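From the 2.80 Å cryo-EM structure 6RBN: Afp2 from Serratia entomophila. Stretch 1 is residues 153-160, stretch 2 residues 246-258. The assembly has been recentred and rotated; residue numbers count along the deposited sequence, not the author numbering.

Stretch 1 153-160: SPFGAVFY
Stretch 2, residues 246-258: NWRYIPVRRLFNA

Contact between a mostly irregular segment (153-160) and a segment (246-258) that passes from loop into helix in one chain of Afp2; the touching residues are at least 91 apart in sequence, and the contact buries 302 Å² in total. Stretch 1 is loop except for a short strand at G156 and A157 (phi/psi near -148/162); F159 takes positive phi (59/76). In stretch 2, W247 (-119/37), R248 (-76/175) and Y249 (63/86) lead into a helix that runs through A258 and beyond, with R254 N to I250 O at 3.0 Å, L255 N to P251 O at 2.8 Å and N257 N to R253 O at 3.1 Å. CA atoms pair P154 with W247 (5.9 Å), F155 with R253 (7.3 Å) and A157 with I250 (8.0 Å). No hydrogen bond crosses; the contact rests on packing. P154, C-gamma endo, points toward stretch 2 and sets its CB 3.6 Å from W247 CB; W247 (m, chi2 113°) starts toward P154, but its indole leads away. I250, m then t, extends CD1 to 3.7 Å from A157 CB and 4.0 Å from F159 CZ. F159 (m, chi2 -78°) leaves its backbone sideways, yet its ring end comes nearer. R253 leaves the helix toward stretch 1 with chi1 t, chi2 p (72°), chi3 t (-156°) and chi4 94°. The bend at chi2 accompanies a chain that passes P154, whose O lies 3.5 Å from R253 CG, and ends with NH2 3.2 Å from F155 CE1; that ring carbon lies near the guanidinium plane, at its edge. F155 (m, chi2 -89°) also departs sideways before its ring approaches the helix. N257, one turn after R253, is m with chi2 -38° and puts OD1 at the F155 ring edge, 3.9 Å from CE1. N257 OD1 is also 2.9 Å from R253 NH2, but the angle is too poor for a hydrogen bond.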

# COMPACT_ATOMS: atom_id res chain seq x y z
N SER C 153 82.40 25.77 -38.02
CA SER C 153 81.05 25.44 -37.62
C SER C 153 80.53 24.25 -38.43
O SER C 153 80.93 24.05 -39.57
CB SER C 153 80.13 26.64 -37.84
OG SER C 153 80.00 26.90 -39.23
N PRO C 154 79.64 23.45 -37.85
CA PRO C 154 79.03 22.34 -38.60
C PRO C 154 77.91 22.74 -39.54
O PRO C 154 77.16 21.86 -39.98
CB PRO C 154 78.48 21.45 -37.48
CG PRO C 154 78.19 22.37 -36.38
CD PRO C 154 79.27 23.40 -36.43
N PHE C 155 77.76 24.02 -39.85
CA PHE C 155 76.65 24.53 -40.65
C PHE C 155 77.09 24.98 -42.04
O PHE C 155 76.37 25.73 -42.69
CB PHE C 155 75.98 25.69 -39.92
CG PHE C 155 75.28 25.29 -38.66
CD1 PHE C 155 73.96 24.89 -38.68
CD2 PHE C 155 75.95 25.31 -37.44
CE1 PHE C 155 73.31 24.54 -37.53
CE2 PHE C 155 75.30 24.94 -36.28
CZ PHE C 155 73.99 24.55 -36.32
N GLY C 156 78.26 24.54 -42.50
CA GLY C 156 78.78 25.02 -43.76
C GLY C 156 79.56 23.95 -44.50
O GLY C 156 80.00 22.95 -43.93
N ALA C 157 79.70 24.18 -45.81
CA ALA C 157 80.56 23.38 -46.68
C ALA C 157 81.08 24.29 -47.78
O ALA C 157 80.54 25.37 -48.02
CB ALA C 157 79.81 22.19 -47.25
N VAL C 158 82.14 23.86 -48.46
CA VAL C 158 82.98 24.77 -49.23
C VAL C 158 82.77 24.63 -50.73
O VAL C 158 82.63 25.64 -51.41
CB VAL C 158 84.46 24.60 -48.83
CG1 VAL C 158 85.33 25.55 -49.62
CG2 VAL C 158 84.60 24.89 -47.37
N PHE C 159 82.78 23.40 -51.28
CA PHE C 159 82.49 23.12 -52.69
C PHE C 159 83.45 23.83 -53.66
O PHE C 159 83.09 24.87 -54.20
CB PHE C 159 81.04 23.46 -53.05
CG PHE C 159 80.05 22.62 -52.32
CD1 PHE C 159 79.78 21.33 -52.73
CD2 PHE C 159 79.38 23.13 -51.22
CE1 PHE C 159 78.87 20.55 -52.06
CE2 PHE C 159 78.46 22.36 -50.55
CZ PHE C 159 78.21 21.07 -50.97
N TYR C 160 84.69 23.33 -53.79
CA TYR C 160 85.75 24.08 -54.47
C TYR C 160 85.50 24.44 -55.94
O TYR C 160 85.44 25.64 -56.24
CB TYR C 160 87.09 23.37 -54.27
CG TYR C 160 88.17 23.76 -55.26
CD1 TYR C 160 88.75 25.01 -55.24
CD2 TYR C 160 88.62 22.84 -56.20
CE1 TYR C 160 89.73 25.35 -56.15
CE2 TYR C 160 89.60 23.17 -57.10
CZ TYR C 160 90.15 24.42 -57.07
OH TYR C 160 91.13 24.75 -57.97
N ASN C 246 79.20 13.28 -34.72
CA ASN C 246 77.84 13.79 -34.78
C ASN C 246 77.57 14.59 -36.04
O ASN C 246 76.61 14.31 -36.76
CB ASN C 246 77.54 14.65 -33.55
CG ASN C 246 77.32 13.82 -32.30
OD1 ASN C 246 76.68 12.78 -32.33
ND2 ASN C 246 77.84 14.31 -31.18
N TRP C 247 78.40 15.59 -36.33
CA TRP C 247 78.05 16.62 -37.29
C TRP C 247 79.01 16.65 -38.48
O TRP C 247 79.34 17.71 -39.02
CB TRP C 247 77.97 17.98 -36.62
CG TRP C 247 77.05 18.00 -35.46
CD1 TRP C 247 77.39 18.16 -34.16
CD2 TRP C 247 75.64 17.75 -35.48
NE1 TRP C 247 76.28 18.09 -33.36
CE2 TRP C 247 75.19 17.83 -34.15
CE3 TRP C 247 74.72 17.48 -36.49
CZ2 TRP C 247 73.86 17.65 -33.82
CZ3 TRP C 247 73.40 17.32 -36.15
CH2 TRP C 247 72.99 17.40 -34.83
N ARG C 248 79.45 15.47 -38.89
CA ARG C 248 79.90 15.21 -40.24
C ARG C 248 78.64 15.10 -41.11
O ARG C 248 77.52 15.15 -40.60
CB ARG C 248 80.74 13.93 -40.24
CG ARG C 248 81.60 13.62 -41.43
CD ARG C 248 82.31 12.29 -41.23
NE ARG C 248 83.29 12.33 -40.15
CZ ARG C 248 83.22 11.58 -39.05
NH1 ARG C 248 82.23 10.73 -38.89
NH2 ARG C 248 84.16 11.69 -38.12
N TYR C 249 78.81 14.95 -42.44
CA TYR C 249 77.72 14.54 -43.34
C TYR C 249 76.54 15.50 -43.43
O TYR C 249 75.59 15.37 -42.66
CB TYR C 249 77.20 13.13 -43.01
CG TYR C 249 78.22 12.06 -43.26
CD1 TYR C 249 78.68 11.79 -44.54
CD2 TYR C 249 78.68 11.26 -42.22
CE1 TYR C 249 79.60 10.80 -44.77
CE2 TYR C 249 79.59 10.26 -42.44
CZ TYR C 249 80.05 10.04 -43.72
OH TYR C 249 80.97 9.04 -43.95
N ILE C 250 76.64 16.50 -44.31
CA ILE C 250 75.59 17.44 -44.74
C ILE C 250 74.16 16.89 -44.72
O ILE C 250 73.26 17.63 -44.30
CB ILE C 250 75.92 18.00 -46.15
CG1 ILE C 250 77.25 18.74 -46.15
CG2 ILE C 250 74.86 18.96 -46.68
CD1 ILE C 250 77.71 19.10 -47.54
N PRO C 251 73.85 15.59 -45.16
CA PRO C 251 72.54 15.01 -44.84
C PRO C 251 72.08 15.09 -43.39
O PRO C 251 71.00 15.61 -43.13
CB PRO C 251 72.71 13.54 -45.23
CG PRO C 251 73.63 13.57 -46.28
CD PRO C 251 74.58 14.67 -46.06
N VAL C 252 72.89 14.61 -42.44
CA VAL C 252 72.40 14.55 -41.06
C VAL C 252 72.44 15.89 -40.36
O VAL C 252 71.89 16.01 -39.26
CB VAL C 252 73.18 13.53 -40.20
CG1 VAL C 252 73.23 12.18 -40.89
CG2 VAL C 252 74.55 14.02 -39.85
N ARG C 253 73.05 16.91 -40.95
CA ARG C 253 72.89 18.25 -40.40
C ARG C 253 71.61 18.90 -40.91
O ARG C 253 70.82 19.42 -40.13
CB ARG C 253 74.08 19.15 -40.72
CG ARG C 253 73.92 20.48 -40.02
CD ARG C 253 74.15 20.25 -38.55
NE ARG C 253 73.53 21.25 -37.69
CZ ARG C 253 72.32 21.07 -37.16
NH1 ARG C 253 71.67 19.95 -37.41
NH2 ARG C 253 71.78 21.99 -36.39
N ARG C 254 71.40 18.87 -42.23
CA ARG C 254 70.18 19.41 -42.83
C ARG C 254 68.94 18.61 -42.46
O ARG C 254 67.83 19.13 -42.59
CB ARG C 254 70.29 19.45 -44.35
CG ARG C 254 71.13 20.58 -44.88
CD ARG C 254 71.17 20.53 -46.39
NE ARG C 254 69.83 20.52 -46.97
CZ ARG C 254 69.08 21.59 -47.19
NH1 ARG C 254 69.52 22.80 -46.84
NH2 ARG C 254 67.88 21.46 -47.73
N LEU C 255 69.10 17.36 -42.03
CA LEU C 255 67.95 16.62 -41.53
C LEU C 255 67.45 17.21 -40.22
O LEU C 255 66.24 17.40 -40.05
CB LEU C 255 68.29 15.14 -41.37
CG LEU C 255 67.23 14.06 -41.08
CD1 LEU C 255 66.96 13.84 -39.60
CD2 LEU C 255 65.93 14.43 -41.77
N PHE C 256 68.36 17.54 -39.29
CA PHE C 256 67.88 18.06 -38.02
C PHE C 256 67.40 19.50 -38.15
O PHE C 256 66.48 19.89 -37.44
CB PHE C 256 68.94 18.02 -36.90
CG PHE C 256 69.23 16.64 -36.34
CD1 PHE C 256 68.91 15.48 -37.01
CD2 PHE C 256 69.69 16.54 -35.04
CE1 PHE C 256 69.19 14.25 -36.46
CE2 PHE C 256 69.94 15.32 -34.47
CZ PHE C 256 69.68 14.17 -35.18
N ASN C 257 67.99 20.28 -39.06
CA ASN C 257 67.51 21.63 -39.30
C ASN C 257 66.11 21.63 -39.89
O ASN C 257 65.33 22.56 -39.63
CB ASN C 257 68.46 22.39 -40.22
CG ASN C 257 69.79 22.66 -39.57
OD1 ASN C 257 69.86 22.96 -38.38
ND2 ASN C 257 70.86 22.58 -40.35
N ALA C 258 65.76 20.61 -40.67
CA ALA C 258 64.39 20.49 -41.16
C ALA C 258 63.45 20.06 -40.04
O ALA C 258 62.29 20.48 -40.01
CB ALA C 258 64.33 19.50 -42.32